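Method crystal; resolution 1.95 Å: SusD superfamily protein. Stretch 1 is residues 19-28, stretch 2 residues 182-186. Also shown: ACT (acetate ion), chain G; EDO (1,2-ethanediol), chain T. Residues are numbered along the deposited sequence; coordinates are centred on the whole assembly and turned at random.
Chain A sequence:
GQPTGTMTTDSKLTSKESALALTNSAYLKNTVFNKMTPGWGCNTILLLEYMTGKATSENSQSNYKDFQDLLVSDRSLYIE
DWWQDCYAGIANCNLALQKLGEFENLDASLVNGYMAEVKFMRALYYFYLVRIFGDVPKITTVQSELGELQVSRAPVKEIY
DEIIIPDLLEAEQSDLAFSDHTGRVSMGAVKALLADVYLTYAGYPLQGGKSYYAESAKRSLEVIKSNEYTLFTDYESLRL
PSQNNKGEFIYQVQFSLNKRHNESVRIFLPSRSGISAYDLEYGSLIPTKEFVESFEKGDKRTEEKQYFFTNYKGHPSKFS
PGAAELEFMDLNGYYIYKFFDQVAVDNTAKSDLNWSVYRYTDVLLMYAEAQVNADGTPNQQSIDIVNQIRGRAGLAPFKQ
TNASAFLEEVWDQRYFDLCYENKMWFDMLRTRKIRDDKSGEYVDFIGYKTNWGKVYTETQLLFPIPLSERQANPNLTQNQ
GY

Stretch 1, residues 19-28: ALALTNSAYL
Stretch 2 (182-186) TGRVS

The first stretch continues a helix that begins earlier in the chain, and its residues through 28 keep helical phi/psi; against it lies 182-186, a segment without regular secondary structure. The CA atoms approach most closely at Y27 and R184, 8.8 Å apart, so long side chains bridge much of the gap; the contact buries 250 Å², both sides summed.

R184 (phi/psi -78/156) sets off sideways from its CA, but chi angles of -58° (m), -158° (t), 69° (p) and 85° carry its guanidinium to the helix. There N24, with chi1 -74° (m) and chi2 -22°, places OD1 near the guanidinium plane, where it accepts hydrogen bonds from both R184 NH1 (2.8 Å) and R184 NH2 (3.0 Å). The other amide atom, N24 ND2, donates to acetate O at 3.2 Å. L20 (t, p) brings CD1 to 3.8 Å from R184 NH2, and T23 CG2 lies 3.7 Å from the same nitrogen; the m rotamer of T23 lets OG1 bond back to A19 O (2.8 Å).

Y27 (chi1 -65°, m; chi2 70°) points toward the loop. Y27 OH lies over one face of the R184 guanidinium and accepts a nearly straight hydrogen bond from V185 N (2.8 Å, 166°). V185, in t, packs CG2 3.8 Å from Y27 CZ. G183 adopts phi/psi 113/-5, at which a CB would jam against the preceding carbonyl oxygen. The S186 CA-to-CB bond points away, and the side chain (p) caps a backbone N of the helix that follows.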

ATOM      1  N   ALA A  19      18.727 -22.611   4.368  1.00 20.71           N
ATOM      2  CA  ALA A  19      17.857 -22.180   3.262  1.00 19.64           C
ATOM      3  C   ALA A  19      16.661 -21.361   3.750  1.00 16.88           C
ATOM      4  O   ALA A  19      16.323 -20.363   3.167  1.00 20.16           O
ATOM      5  CB  ALA A  19      17.364 -23.439   2.457  1.00 15.82           C
ATOM      6  N   LEU A  20      16.018 -21.785   4.842  1.00 19.17           N
ATOM      7  CA  LEU A  20      14.895 -21.027   5.408  1.00 18.64           C
ATOM      8  C   LEU A  20      15.329 -19.625   5.894  1.00 19.03           C
ATOM      9  O   LEU A  20      14.609 -18.618   5.661  1.00 17.43           O
ATOM     10  CB  LEU A  20      14.224 -21.834   6.534  1.00 19.65           C
ATOM     11  CG  LEU A  20      13.015 -21.247   7.255  1.00 24.49           C
ATOM     12  CD1 LEU A  20      11.909 -20.821   6.287  1.00 22.47           C
ATOM     13  CD2 LEU A  20      12.460 -22.286   8.243  1.00 21.53           C
ATOM     14  N   ALA A  21      16.493 -19.566   6.547  1.00 20.44           N
ATOM     15  CA  ALA A  21      17.048 -18.302   7.024  1.00 22.74           C
ATOM     16  C   ALA A  21      17.347 -17.349   5.851  1.00 22.25           C
ATOM     17  O   ALA A  21      16.990 -16.162   5.898  1.00 23.29           O
ATOM     18  CB  ALA A  21      18.312 -18.541   7.910  1.00 21.36           C
ATOM     19  N   LEU A  22      17.951 -17.861   4.794  1.00 22.69           N
ATOM     20  CA  LEU A  22      18.178 -17.057   3.571  1.00 23.10           C
ATOM     21  C   LEU A  22      16.856 -16.539   3.016  1.00 21.50           C
ATOM     22  O   LEU A  22      16.737 -15.357   2.692  1.00 22.46           O
ATOM     23  CB  LEU A  22      18.865 -17.890   2.483  1.00 23.22           C
ATOM     24  CG  LEU A  22      20.336 -18.204   2.683  1.00 26.64           C
ATOM     25  CD1 LEU A  22      20.704 -19.392   1.766  1.00 21.45           C
ATOM     26  CD2 LEU A  22      21.208 -16.935   2.424  1.00 21.32           C
ATOM     27  N   THR A  23      15.857 -17.429   2.933  1.00 19.15           N
ATOM     28  CA  THR A  23      14.518 -17.074   2.419  1.00 18.26           C
ATOM     29  C   THR A  23      13.865 -16.033   3.290  1.00 19.86           C
ATOM     30  O   THR A  23      13.360 -15.013   2.777  1.00 16.35           O
ATOM     31  CB  THR A  23      13.638 -18.293   2.317  1.00 18.60           C
ATOM     32  OG1 THR A  23      14.338 -19.255   1.513  1.00 17.01           O
ATOM     33  CG2 THR A  23      12.246 -17.976   1.708  1.00 15.55           C
ATOM     34  N   ASN A  24      13.932 -16.246   4.604  1.00 18.35           N
ATOM     35  CA  ASN A  24      13.383 -15.280   5.566  1.00 20.81           C
ATOM     36  C   ASN A  24      14.051 -13.899   5.512  1.00 18.45           C
ATOM     37  O   ASN A  24      13.405 -12.885   5.752  1.00 17.93           O
ATOM     38  CB  ASN A  24      13.443 -15.858   6.998  1.00 19.04           C
ATOM     39  CG  ASN A  24      12.384 -16.957   7.259  1.00 24.30           C
ATOM     40  OD1 ASN A  24      11.356 -17.042   6.574  1.00 21.98           O
ATOM     41  ND2 ASN A  24      12.637 -17.790   8.279  1.00 21.05           N
ATOM     42  N   SER A  25      15.326 -13.855   5.129  1.00 19.81           N
ATOM     43  CA  SER A  25      16.069 -12.585   5.059  1.00 21.34           C
ATOM     44  C   SER A  25      15.388 -11.625   4.067  1.00 19.33           C
ATOM     45  O   SER A  25      15.448 -10.406   4.237  1.00 19.36           O
ATOM     46  CB  SER A  25      17.573 -12.825   4.706  1.00 22.88           C
ATOM     47  OG  SER A  25      17.765 -13.123   3.309  1.00 23.82           O
ATOM     48  N   ALA A  26      14.693 -12.183   3.076  1.00 16.24           N
ATOM     49  CA  ALA A  26      13.982 -11.394   2.055  1.00 16.29           C
ATOM     50  C   ALA A  26      12.792 -10.629   2.611  1.00 16.33           C
ATOM     51  O   ALA A  26      12.434  -9.542   2.095  1.00 20.38           O
ATOM     52  CB  ALA A  26      13.538 -12.297   0.862  1.00 15.71           C
ATOM     53  N   TYR A  27      12.217 -11.159   3.690  1.00 18.88           N
ATOM     54  CA  TYR A  27      11.075 -10.538   4.377  1.00 20.17           C
ATOM     55  C   TYR A  27      11.462  -9.384   5.308  1.00 18.48           C
ATOM     56  O   TYR A  27      10.597  -8.585   5.667  1.00 18.46           O
ATOM     57  CB  TYR A  27      10.301 -11.572   5.213  1.00 20.47           C
ATOM     58  CG  TYR A  27       9.597 -12.716   4.462  1.00 17.61           C
ATOM     59  CD1 TYR A  27      10.298 -13.742   3.821  1.00 19.07           C
ATOM     60  CD2 TYR A  27       8.213 -12.766   4.421  1.00 16.37           C
ATOM     61  CE1 TYR A  27       9.605 -14.785   3.150  1.00 19.05           C
ATOM     62  CE2 TYR A  27       7.527 -13.781   3.767  1.00 19.41           C
ATOM     63  CZ  TYR A  27       8.203 -14.797   3.155  1.00 20.33           C
ATOM     64  OH  TYR A  27       7.420 -15.779   2.536  1.00 17.85           O
ATOM     65  N   LEU A  28      12.722  -9.314   5.709  1.00 17.47           N
ATOM     66  CA  LEU A  28      13.146  -8.415   6.789  1.00 19.08           C
ATOM     67  C   LEU A  28      12.820  -6.967   6.502  1.00 18.61           C
ATOM     68  O   LEU A  28      12.300  -6.258   7.362  1.00 17.98           O
ATOM     69  CB  LEU A  28      14.648  -8.552   7.067  1.00 18.51           C
ATOM     70  CG  LEU A  28      15.102  -9.882   7.659  1.00 24.71           C
ATOM     71  CD1 LEU A  28      16.645  -9.879   7.788  1.00 24.84           C
ATOM     72  CD2 LEU A  28      14.379 -10.147   8.975  1.00 20.31           C
ATOM     73  N   THR A 182      -0.200 -17.687   7.693  1.00 27.03           N
ATOM     74  CA  THR A 182       0.804 -17.370   8.690  1.00 27.80           C
ATOM     75  C   THR A 182       1.644 -16.181   8.291  1.00 25.97           C
ATOM     76  O   THR A 182       2.454 -15.756   9.059  1.00 27.97           O
ATOM     77  CB  THR A 182       1.762 -18.558   8.949  1.00 29.18           C
ATOM     78  OG1 THR A 182       2.550 -18.791   7.785  1.00 28.66           O
ATOM     79  CG2 THR A 182       0.970 -19.833   9.332  1.00 28.50           C
ATOM     80  N   GLY A 183       1.470 -15.654   7.089  1.00 24.66           N
ATOM     81  CA  GLY A 183       2.179 -14.463   6.672  1.00 25.73           C
ATOM     82  C   GLY A 183       3.182 -14.716   5.549  1.00 26.42           C
ATOM     83  O   GLY A 183       3.733 -13.762   5.029  1.00 23.37           O
ATOM     84  N   ARG A 184       3.385 -15.966   5.130  1.00 21.91           N
ATOM     85  CA  ARG A 184       4.407 -16.241   4.070  1.00 22.18           C
ATOM     86  C   ARG A 184       3.841 -15.872   2.694  1.00 20.13           C
ATOM     87  O   ARG A 184       2.622 -15.772   2.530  1.00 18.78           O
ATOM     88  CB  ARG A 184       4.832 -17.697   4.108  1.00 21.87           C
ATOM     89  CG  ARG A 184       5.411 -18.065   5.487  1.00 23.16           C
ATOM     90  CD  ARG A 184       6.279 -19.241   5.427  1.00 30.91           C
ATOM     91  NE  ARG A 184       7.528 -18.976   4.704  1.00 28.62           N
ATOM     92  CZ  ARG A 184       8.641 -18.445   5.218  1.00 30.52           C
ATOM     93  NH1 ARG A 184       8.735 -18.046   6.493  1.00 25.57           N
ATOM     94  NH2 ARG A 184       9.708 -18.331   4.437  1.00 21.14           N
ATOM     95  N   VAL A 185       4.737 -15.586   1.757  1.00 16.33           N
ATOM     96  CA  VAL A 185       4.366 -15.396   0.361  1.00 18.32           C
ATOM     97  C   VAL A 185       3.634 -16.668  -0.157  1.00 19.02           C
ATOM     98  O   VAL A 185       3.977 -17.783   0.220  1.00 22.67           O
ATOM     99  CB  VAL A 185       5.638 -15.106  -0.488  1.00 19.53           C
ATOM    100  CG1 VAL A 185       5.316 -15.083  -1.967  1.00 18.91           C
ATOM    101  CG2 VAL A 185       6.266 -13.776  -0.004  1.00 16.91           C
ATOM    102  N   SER A 186       2.598 -16.485  -0.964  1.00 18.10           N
ATOM    103  CA  SER A 186       1.796 -17.575  -1.524  1.00 18.48           C
ATOM    104  C   SER A 186       1.571 -17.260  -2.992  1.00 21.12           C
ATOM    105  O   SER A 186       1.850 -16.152  -3.429  1.00 16.58           O
ATOM    106  CB  SER A 186       0.425 -17.606  -0.840  1.00 17.90           C
ATOM    107  OG  SER A 186      -0.281 -16.376  -1.041  1.00 21.93           O
TER
HETATM  108  C   ACT G 606      14.941 -17.405  10.835  1.00 50.28           C
HETATM  109  O   ACT G 606      15.181 -18.402  10.100  1.00 45.81           O
HETATM  110  OXT ACT G 606      15.029 -16.263  10.299  1.00 49.06           O
HETATM  111  CH3 ACT G 606      14.513 -17.581  12.274  1.00 48.52           C
HETATM  112  C1  EDO T 634       8.439 -14.465   8.730  1.00 53.38           C
HETATM  113  O1  EDO T 634       9.591 -14.380   7.893  1.00 44.00           O
HETATM  114  C2  EDO T 634       7.232 -13.777   8.088  1.00 45.01           C
HETATM  115  O2  EDO T 634       6.222 -14.752   7.915  1.00 52.47           O